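Local coordinates for protein sugar ABC transporter (Agrobacterium radiobacter, PDB 4RXT) that binds an arabinopyranose in the cleft between its two lobes and probably serves as the solute-binding component of an ABC-type sugar importer, at residues E132-I137 / T189-I194; V87-I92 / K99-F104; T14-W19 / N201-Q206. One frame throughout, in Å; residues are numbered along the deposited sequence.

How the interactions relate
Interactions 1 and 2 each join neighbouring strands, one contact in each lobe, whereas interaction 3 brings the lobes together around the bound arabinopyranose. The centres of interactions 1 and 2 lie about 41 Å apart, on opposite sides of the chain's centre, and interaction 3 sits between them, its centre about 25 Å from that of interaction 1 and about 24 Å from that of interaction 2. Interaction 1 is remote from the sugar, although its strand 194-199 runs on to Asn-201 of the pocket. Interaction 2 comes closer: Ile-92, its side chain about 9 Å from the sugar, directly precedes ligand-binding Asp-93, and nearest atoms of interactions 2 and 3 are about 4 Å apart.

Interaction 1 of 3, residues E132-I137 / T189-I194; sequences EGDVVI and TANPKI
Val-136 and Ile-194 make the close-packed end of this contact, with CG1 of Val-136 3.7 Å from CD1 of Ile-194. The two buried side chains cross at about a right angle; a chi2 of 162° in Ile-194 sets CD1 nearly anti to CA and extends it to that methyl. CA of Ile-194 also lies 3.5 Å from O of Asp-134, a CA-H...O contact.

The outer side is polar and nearer solvent: Asp-134 and Asn-191 are partly exposed and Lys-193 is exposed. Asn-191 ND2 donates to Asp-134 OD2 over a long 3.3 Å with an N-H...O angle of 153°, reaching the anti side from somewhat out of the carboxylate plane; carboxylate and amide planes are 67° apart. Lys-193 lays its CB 3.4 Å from the same OD2, but the extended chain then runs off and leaves NZ 5.6 Å from OD2, too far for a salt bridge. A water bridges the backbones, accepting from Asp-134 N and donating to Lys-193 O at 2.6 Å. The amide of Asn-191 is steadied by an Asx turn, its OD1 accepting from Lys-193 N at 3.0 Å within a type I turn.

This turn links helix 177-190 to strand 194-199, which runs parallel to strand 133-139. Leu-187 of that helix packs on both Val-136 and Ile-194, while Val-135 points to the other face of the sheet, against Leu-120 and Ile-124 of helix 109-128.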
loop_
_atom_site.group_PDB
_atom_site.type_symbol
_atom_site.label_atom_id
_atom_site.label_comp_id
_atom_site.label_asym_id
_atom_site.label_seq_id
_atom_site.Cartn_x
_atom_site.Cartn_y
_atom_site.Cartn_z
ATOM N N GLU A 132 25.847 -7.030 4.816
ATOM C CA GLU A 132 25.754 -8.440 5.218
ATOM C C GLU A 132 24.836 -8.594 6.404
ATOM O O GLU A 132 24.729 -7.713 7.251
ATOM C CB GLU A 132 27.093 -8.980 5.611
ATOM C CG GLU A 132 28.056 -8.958 4.458
ATOM C CD GLU A 132 28.820 -10.250 4.362
ATOM O OE1 GLU A 132 29.945 -10.334 4.895
ATOM O OE2 GLU A 132 28.273 -11.213 3.781
ATOM N N GLY A 133 24.184 -9.736 6.477
ATOM C CA GLY A 133 23.415 -10.054 7.640
ATOM C C GLY A 133 22.076 -10.668 7.313
ATOM O O GLY A 133 21.658 -10.757 6.146
ATOM N N ASP A 134 21.413 -11.084 8.382
ATOM C CA ASP A 134 20.105 -11.728 8.305
ATOM C C ASP A 134 18.992 -10.716 8.280
ATOM O O ASP A 134 18.973 -9.773 9.048
ATOM C CB ASP A 134 19.869 -12.684 9.470
ATOM C CG ASP A 134 20.806 -13.876 9.458
ATOM O OD1 ASP A 134 21.556 -14.027 8.475
ATOM O OD2 ASP A 134 20.739 -14.681 10.421
ATOM N N VAL A 135 18.087 -10.887 7.326
ATOM C CA VAL A 135 16.960 -9.979 7.187
ATOM C C VAL A 135 15.658 -10.758 7.100
ATOM O O VAL A 135 15.647 -11.964 6.812
ATOM C CB VAL A 135 17.129 -9.048 5.964
ATOM C CG1 VAL A 135 18.433 -8.274 6.120
ATOM C CG2 VAL A 135 17.023 -9.775 4.611
ATOM N N VAL A 136 14.558 -10.044 7.336
ATOM C CA VAL A 136 13.221 -10.606 7.304
ATOM C C VAL A 136 12.262 -9.697 6.540
ATOM O O VAL A 136 12.501 -8.516 6.400
ATOM C CB VAL A 136 12.669 -10.911 8.727
ATOM C CG1 VAL A 136 13.613 -11.840 9.468
ATOM C CG2 VAL A 136 12.420 -9.678 9.550
ATOM N N ILE A 137 11.207 -10.297 6.004
ATOM C CA ILE A 137 10.118 -9.587 5.419
ATOM C C ILE A 137 8.835 -9.975 6.163
ATOM O O ILE A 137 8.592 -11.129 6.489
ATOM C CB ILE A 137 10.002 -9.793 3.874
ATOM C CG1 ILE A 137 8.792 -9.061 3.307
ATOM C CG2 ILE A 137 9.972 -11.259 3.510
ATOM C CD1 ILE A 137 8.715 -9.005 1.792
ATOM N N THR A 189 13.726 -12.372 19.078
ATOM C CA THR A 189 14.136 -13.003 20.320
ATOM C C THR A 189 14.712 -14.384 19.947
ATOM O O THR A 189 15.716 -14.851 20.515
ATOM C CB THR A 189 12.989 -13.062 21.364
ATOM O OG1 THR A 189 11.902 -13.845 20.875
ATOM C CG2 THR A 189 12.528 -11.672 21.683
ATOM N N ALA A 190 14.102 -15.002 18.939
ATOM C CA ALA A 190 14.505 -16.318 18.432
ATOM C C ALA A 190 15.768 -16.320 17.560
ATOM O O ALA A 190 16.607 -17.234 17.691
ATOM C CB ALA A 190 13.377 -16.936 17.624
ATOM N N ASN A 191 15.852 -15.370 16.623
ATOM C CA ASN A 191 17.068 -15.195 15.830
ATOM C C ASN A 191 17.701 -13.845 16.092
ATOM O O ASN A 191 17.457 -12.878 15.354
ATOM C CB ASN A 191 16.867 -15.361 14.335
ATOM C CG ASN A 191 18.222 -15.394 13.577
ATOM O OD1 ASN A 191 19.289 -15.217 14.199
ATOM N ND2 ASN A 191 18.189 -15.625 12.252
ATOM N N PRO A 192 18.561 -13.775 17.131
ATOM C CA PRO A 192 19.178 -12.494 17.448
ATOM C C PRO A 192 20.179 -11.958 16.382
ATOM O O PRO A 192 20.655 -10.819 16.496
ATOM C CB PRO A 192 19.893 -12.781 18.782
ATOM C CG PRO A 192 20.151 -14.255 18.755
ATOM C CD PRO A 192 18.896 -14.802 18.149
ATOM N N LYS A 193 20.465 -12.752 15.349
ATOM C CA LYS A 193 21.281 -12.278 14.220
ATOM C C LYS A 193 20.533 -11.333 13.251
ATOM O O LYS A 193 21.144 -10.745 12.360
ATOM C CB LYS A 193 21.843 -13.443 13.424
ATOM C CG LYS A 193 22.793 -14.331 14.206
ATOM C CD LYS A 193 23.247 -15.502 13.325
ATOM C CE LYS A 193 24.211 -16.420 14.074
ATOM N NZ LYS A 193 24.786 -17.406 13.139
ATOM N N ILE A 194 19.221 -11.174 13.416
ATOM C CA ILE A 194 18.460 -10.345 12.465
ATOM C C ILE A 194 18.948 -8.889 12.574
ATOM O O ILE A 194 19.024 -8.352 13.686
ATOM C CB ILE A 194 16.959 -10.446 12.709
ATOM C CG1 ILE A 194 16.462 -11.834 12.255
ATOM C CG2 ILE A 194 16.219 -9.331 11.960
ATOM C CD1 ILE A 194 15.109 -12.204 12.844
HETATM O O HOH W 1 23.175 -10.982 10.775
#

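Interaction 2 of 3, residues V87-I92 / K99-F104; sequences VPIIGI and KAFKSF
A chi1 of -65° in Phe-101, with CG anti to the carbonyl carbon, and an off-staggered -145° in Phe-104 direct both rings to the backbone of Gly-91. CD1 of Phe-101 comes within 3.5 Å of Gly-91 N, while the Phe-104 ring lies flat on the opposing chain. CA of Gly-91 makes a CH-pi contact, 3.9 Å from the Phe-104 ring centroid and 26° off the normal; a CB at Gly-91 would fall 2.2 Å from CE2 of Phe-104, so the ring's place depends on the glycine. The two rings also touch: CE2 of Phe-104 stands 3.8 Å above the plane of the Phe-101 ring, over its centre, while CG of Phe-101 lies at the edge of the Phe-104 ring.

Strands 89-92 and 103-106 are adjacent in the parallel six-stranded sheet of one Rossmann-like lobe, and here the link between them is a loop without an intervening helix. Lys-102 N donates almost straight to Ile-89 O at 2.9 Å, and Gly-91 N donates to Ser-103 O, also at 2.9 Å. Before the strands pair, a water bridges Ile-89 N and Ala-100 O.

Ile-89 CG2 rests 3.8 Å from CD1 of Phe-101. On the other face, Ile-90 and Ser-103 turn toward helix 249-264, and Ser-103 OG is hydrogen-bonded to Glu-270 O.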
loop_
_atom_site.group_PDB
_atom_site.type_symbol
_atom_site.label_atom_id
_atom_site.label_comp_id
_atom_site.label_asym_id
_atom_site.label_seq_id
_atom_site.Cartn_x
_atom_site.Cartn_y
_atom_site.Cartn_z
ATOM N N VAL A 87 -21.237 -1.906 -15.333
ATOM C CA VAL A 87 -20.653 -0.652 -14.839
ATOM C C VAL A 87 -19.150 -0.602 -15.178
ATOM O O VAL A 87 -18.446 -1.575 -14.933
ATOM C CB VAL A 87 -20.807 -0.567 -13.289
ATOM C CG1 VAL A 87 -20.239 0.732 -12.735
ATOM C CG2 VAL A 87 -22.272 -0.684 -12.872
ATOM N N PRO A 88 -18.645 0.510 -15.742
ATOM C CA PRO A 88 -17.182 0.585 -15.901
ATOM C C PRO A 88 -16.455 0.682 -14.569
ATOM O O PRO A 88 -16.861 1.464 -13.682
ATOM C CB PRO A 88 -16.935 1.856 -16.712
ATOM C CG PRO A 88 -18.191 2.594 -16.675
ATOM C CD PRO A 88 -19.317 1.716 -16.228
ATOM N N ILE A 89 -15.352 -0.060 -14.496
ATOM C CA ILE A 89 -14.589 -0.233 -13.255
ATOM C C ILE A 89 -13.204 0.316 -13.473
ATOM O O ILE A 89 -12.523 -0.030 -14.419
ATOM C CB ILE A 89 -14.494 -1.714 -12.813
ATOM C CG1 ILE A 89 -15.871 -2.414 -12.896
ATOM C CG2 ILE A 89 -13.832 -1.848 -11.433
ATOM C CD1 ILE A 89 -16.923 -1.843 -11.975
ATOM N N ILE A 90 -12.817 1.232 -12.588
ATOM C CA ILE A 90 -11.491 1.814 -12.569
ATOM C C ILE A 90 -10.795 1.251 -11.326
ATOM O O ILE A 90 -11.328 1.329 -10.199
ATOM C CB ILE A 90 -11.568 3.365 -12.539
ATOM C CG1 ILE A 90 -11.936 3.939 -13.935
ATOM C CG2 ILE A 90 -10.268 3.960 -12.027
ATOM C CD1 ILE A 90 -13.298 3.504 -14.478
ATOM N N GLY A 91 -9.610 0.676 -11.522
ATOM C CA GLY A 91 -8.838 0.118 -10.402
ATOM C C GLY A 91 -7.781 1.054 -9.865
ATOM O O GLY A 91 -7.212 1.876 -10.595
ATOM N N ILE A 92 -7.544 0.927 -8.557
ATOM C CA ILE A 92 -6.428 1.627 -7.917
ATOM C C ILE A 92 -5.649 0.681 -6.988
ATOM O O ILE A 92 -6.187 -0.321 -6.476
ATOM C CB ILE A 92 -6.862 2.913 -7.168
ATOM C CG1 ILE A 92 -7.832 2.608 -6.035
ATOM C CG2 ILE A 92 -7.456 3.920 -8.145
ATOM C CD1 ILE A 92 -8.007 3.777 -5.068
ATOM N N LYS A 99 -9.118 -8.535 -16.519
ATOM C CA LYS A 99 -8.681 -7.600 -17.575
ATOM C C LYS A 99 -9.797 -6.588 -17.891
ATOM O O LYS A 99 -9.726 -5.839 -18.874
ATOM C CB LYS A 99 -8.257 -8.351 -18.874
ATOM C CG LYS A 99 -7.044 -9.246 -18.726
ATOM C CD LYS A 99 -5.782 -8.441 -18.435
ATOM C CE LYS A 99 -4.670 -9.312 -17.848
ATOM N NZ LYS A 99 -3.833 -8.542 -16.884
ATOM N N ALA A 100 -10.801 -6.532 -17.029
ATOM C CA ALA A 100 -12.007 -5.766 -17.347
ATOM C C ALA A 100 -11.910 -4.310 -16.981
ATOM O O ALA A 100 -12.763 -3.520 -17.400
ATOM C CB ALA A 100 -13.223 -6.367 -16.679
ATOM N N PHE A 101 -10.867 -3.954 -16.233
ATOM C CA PHE A 101 -10.689 -2.567 -15.798
ATOM C C PHE A 101 -10.499 -1.611 -16.988
ATOM O O PHE A 101 -9.838 -1.938 -17.937
ATOM C CB PHE A 101 -9.459 -2.423 -14.905
ATOM C CG PHE A 101 -9.541 -3.145 -13.581
ATOM C CD1 PHE A 101 -10.265 -2.635 -12.524
ATOM C CD2 PHE A 101 -8.884 -4.383 -13.413
ATOM C CE1 PHE A 101 -10.273 -3.272 -11.306
ATOM C CE2 PHE A 101 -8.920 -5.034 -12.201
ATOM C CZ PHE A 101 -9.639 -4.488 -11.160
ATOM N N LYS A 102 -11.101 -0.440 -16.916
ATOM C CA LYS A 102 -10.955 0.600 -17.942
ATOM C C LYS A 102 -9.696 1.421 -17.780
ATOM O O LYS A 102 -9.183 2.026 -18.726
ATOM C CB LYS A 102 -12.175 1.536 -17.958
ATOM C CG LYS A 102 -13.484 0.834 -18.278
ATOM C CD LYS A 102 -13.384 0.076 -19.587
ATOM C CE LYS A 102 -14.744 -0.400 -20.078
ATOM N NZ LYS A 102 -14.641 -1.285 -21.273
ATOM N N SER A 103 -9.234 1.487 -16.547
ATOM C CA SER A 103 -7.969 2.153 -16.227
ATOM C C SER A 103 -7.512 1.651 -14.889
ATOM O O SER A 103 -8.315 1.096 -14.119
ATOM C CB SER A 103 -8.113 3.684 -16.203
ATOM O OG SER A 103 -6.869 4.356 -16.067
ATOM N N PHE A 104 -6.232 1.848 -14.618
ATOM C CA PHE A 104 -5.636 1.416 -13.368
ATOM C C PHE A 104 -4.575 2.421 -12.922
ATOM O O PHE A 104 -3.642 2.715 -13.674
ATOM C CB PHE A 104 -5.022 0.005 -13.479
ATOM C CG PHE A 104 -5.157 -0.787 -12.217
ATOM C CD1 PHE A 104 -4.329 -0.525 -11.132
ATOM C CD2 PHE A 104 -6.196 -1.730 -12.065
ATOM C CE1 PHE A 104 -4.482 -1.231 -9.963
ATOM C CE2 PHE A 104 -6.365 -2.406 -10.869
ATOM C CZ PHE A 104 -5.497 -2.162 -9.824
HETATM O O HOH W 2 -14.896 -1.875 -16.647
#

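Interaction 3 of 3, residues T14-W19 / N201-Q206; sequences TTSFYW and NLIMAQ. With ARA (alpha-L-arabinopyranose), chain B.
Leu-202 inserts a single methyl, CD2, against the start of the facing helix, 3.7 Å from Tyr-18 N and 4.0 Å from Tyr-18 CB. This packing, with Ser-16 OG beside CD2 of Leu-202 and CD1 of Ile-203, makes the direct contact between the segments. A water accepts from Phe-17 N and weakly from Gln-206 NE2, which is also hydrogen-bonded to Asp-229 OD2.

Tyr-18, whose CG is anti to the backbone N (chi1 179°), presents a ring face to the sugar: C1 of the arabinopyranose lies 3.7 Å above the ring plane, over its centre. Trp-19 approaches another part of the sugar, its CZ2 3.7 Å from C3. CD2 of Tyr-18 stands over the centre of the Trp-19 ring, and CD2 of Trp-19 lies in plane at the edge of the Tyr-18 ring, so the two rings probably restrict each other. Asn-201 comes from the opposing segment, its CB 3.5 Å from O1 of the sugar.

Polar residues that themselves hold the sugar also position the rings: Tyr-18 OH is hydrogen-bonded to Asp-93 OD1 and Trp-19 NE1 to Glu-45 OE2, while Asp-93 OD2 and Glu-45 OE1 bind the sugar. Farther out, Asn-201 is an N-cap: with chi1 at 83°, CG sits between the backbone N and the carbonyl carbon, and OD1 accepts from Met-204 N at 3.0 Å, nearly straight at 170°. Ser-16 caps helix 17-33 more weakly through Tyr-18 N.

Two helix N-termini, one from each lobe, thus face the enclosed sugar, as expected for the closed, ligand-bound cleft of a type I periplasmic binding protein.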
loop_
_atom_site.group_PDB
_atom_site.type_symbol
_atom_site.label_atom_id
_atom_site.label_comp_id
_atom_site.label_asym_id
_atom_site.label_seq_id
_atom_site.Cartn_x
_atom_site.Cartn_y
_atom_site.Cartn_z
ATOM N N THR A 14 -11.730 1.116 5.569
ATOM C CA THR A 14 -12.046 2.522 5.891
ATOM C C THR A 14 -11.425 3.051 7.183
ATOM O O THR A 14 -11.421 4.257 7.383
ATOM C CB THR A 14 -13.574 2.732 5.974
ATOM O OG1 THR A 14 -14.115 1.899 7.023
ATOM C CG2 THR A 14 -14.253 2.432 4.627
ATOM N N THR A 15 -10.923 2.163 8.037
ATOM C CA THR A 15 -10.289 2.529 9.309
ATOM C C THR A 15 -8.791 2.823 9.219
ATOM O O THR A 15 -8.180 3.241 10.183
ATOM C CB THR A 15 -10.490 1.417 10.369
ATOM O OG1 THR A 15 -9.679 0.275 10.056
ATOM C CG2 THR A 15 -11.960 0.988 10.452
ATOM N N SER A 16 -8.212 2.605 8.053
ATOM C CA SER A 16 -6.775 2.777 7.824
ATOM C C SER A 16 -6.477 4.205 7.369
ATOM O O SER A 16 -7.143 4.711 6.503
ATOM C CB SER A 16 -6.350 1.796 6.718
ATOM O OG SER A 16 -5.059 2.086 6.175
ATOM N N PHE A 17 -5.461 4.839 7.955
ATOM C CA PHE A 17 -5.087 6.191 7.539
ATOM C C PHE A 17 -4.750 6.267 6.059
ATOM O O PHE A 17 -5.058 7.250 5.399
ATOM C CB PHE A 17 -3.911 6.684 8.347
ATOM C CG PHE A 17 -3.495 8.083 8.033
ATOM C CD1 PHE A 17 -4.273 9.143 8.415
ATOM C CD2 PHE A 17 -2.319 8.317 7.354
ATOM C CE1 PHE A 17 -3.862 10.446 8.139
ATOM C CE2 PHE A 17 -1.887 9.589 7.080
ATOM C CZ PHE A 17 -2.673 10.659 7.453
ATOM N N TYR A 18 -4.080 5.244 5.544
ATOM C CA TYR A 18 -3.751 5.246 4.136
ATOM C C TYR A 18 -5.012 5.383 3.257
ATOM O O TYR A 18 -5.064 6.206 2.338
ATOM C CB TYR A 18 -3.041 3.952 3.787
ATOM C CG TYR A 18 -2.682 3.854 2.326
ATOM C CD1 TYR A 18 -1.507 4.404 1.823
ATOM C CD2 TYR A 18 -3.514 3.173 1.417
ATOM C CE1 TYR A 18 -1.176 4.291 0.477
ATOM C CE2 TYR A 18 -3.185 3.086 0.076
ATOM C CZ TYR A 18 -2.002 3.606 -0.387
ATOM O OH TYR A 18 -1.657 3.506 -1.720
ATOM N N TRP A 19 -6.006 4.540 3.542
ATOM C CA TRP A 19 -7.263 4.582 2.769
ATOM C C TRP A 19 -8.048 5.848 2.992
ATOM O O TRP A 19 -8.764 6.287 2.120
ATOM C CB TRP A 19 -8.143 3.328 3.003
ATOM C CG TRP A 19 -7.453 2.109 2.499
ATOM C CD1 TRP A 19 -6.912 1.123 3.238
ATOM C CD2 TRP A 19 -7.063 1.876 1.152
ATOM N NE1 TRP A 19 -6.227 0.245 2.438
ATOM C CE2 TRP A 19 -6.323 0.684 1.141
ATOM C CE3 TRP A 19 -7.277 2.549 -0.041
ATOM C CZ2 TRP A 19 -5.815 0.171 -0.012
ATOM C CZ3 TRP A 19 -6.782 2.034 -1.189
ATOM C CH2 TRP A 19 -6.055 0.866 -1.164
ATOM N N ASN A 201 3.818 -2.531 4.232
ATOM C CA ASN A 201 2.731 -1.561 4.121
ATOM C C ASN A 201 2.641 -0.726 5.412
ATOM O O ASN A 201 3.367 -0.978 6.362
ATOM C CB ASN A 201 1.408 -2.249 3.729
ATOM C CG ASN A 201 0.668 -2.859 4.917
ATOM O OD1 ASN A 201 1.280 -3.278 5.905
ATOM N ND2 ASN A 201 -0.639 -2.897 4.833
ATOM N N LEU A 202 1.689 0.196 5.443
ATOM C CA LEU A 202 1.577 1.086 6.605
ATOM C C LEU A 202 1.396 0.294 7.912
ATOM O O LEU A 202 1.980 0.610 8.938
ATOM C CB LEU A 202 0.397 2.015 6.419
ATOM C CG LEU A 202 0.072 2.920 7.607
ATOM C CD1 LEU A 202 1.264 3.818 7.836
ATOM C CD2 LEU A 202 -1.190 3.702 7.296
ATOM N N ILE A 203 0.514 -0.691 7.869
ATOM C CA ILE A 203 0.094 -1.420 9.051
ATOM C C ILE A 203 1.260 -2.194 9.651
ATOM O O ILE A 203 1.492 -2.203 10.839
ATOM C CB ILE A 203 -1.111 -2.363 8.754
ATOM C CG1 ILE A 203 -2.267 -1.598 8.071
ATOM C CG2 ILE A 203 -1.583 -3.070 10.024
ATOM C CD1 ILE A 203 -2.705 -0.350 8.816
ATOM N N MET A 204 2.028 -2.850 8.786
ATOM C CA MET A 204 3.217 -3.515 9.277
ATOM C C MET A 204 4.314 -2.549 9.726
ATOM O O MET A 204 5.016 -2.807 10.725
ATOM C CB MET A 204 3.758 -4.527 8.249
ATOM C CG MET A 204 2.864 -5.734 7.977
ATOM S SD MET A 204 2.527 -6.803 9.444
ATOM C CE MET A 204 0.994 -6.081 10.072
ATOM N N ALA A 205 4.458 -1.439 9.026
ATOM C CA ALA A 205 5.386 -0.399 9.514
ATOM C C ALA A 205 5.041 0.114 10.926
ATOM O O ALA A 205 5.918 0.306 11.751
ATOM C CB ALA A 205 5.425 0.755 8.539
ATOM N N GLN A 206 3.764 0.308 11.178
ATOM C CA GLN A 206 3.315 0.728 12.526
ATOM C C GLN A 206 3.730 -0.296 13.557
ATOM O O GLN A 206 4.323 0.040 14.564
ATOM C CB GLN A 206 1.789 0.884 12.550
ATOM C CG GLN A 206 1.234 2.031 11.707
ATOM C CD GLN A 206 -0.271 1.924 11.464
ATOM O OE1 GLN A 206 -0.880 0.841 11.566
ATOM N NE2 GLN A 206 -0.887 3.052 11.175
HETATM C C1 ARA B . -0.809 0.346 1.458
HETATM C C2 ARA B . -1.000 -0.587 0.246
HETATM C C3 ARA B . -2.394 -1.188 0.289
HETATM C C4 ARA B . -2.689 -1.838 1.652
HETATM C C5 ARA B . -1.713 -1.426 2.673
HETATM O O1 ARA B . 0.609 0.226 1.424
HETATM O O2 ARA B . -0.857 0.143 -0.987
HETATM O O3 ARA B . -2.531 -2.082 -0.828
HETATM O O4 ARA B . -2.470 -3.251 1.657
HETATM O O5 ARA B . -1.403 -0.023 2.696
HETATM O O HOH W 3 -3.979 3.647 10.160
#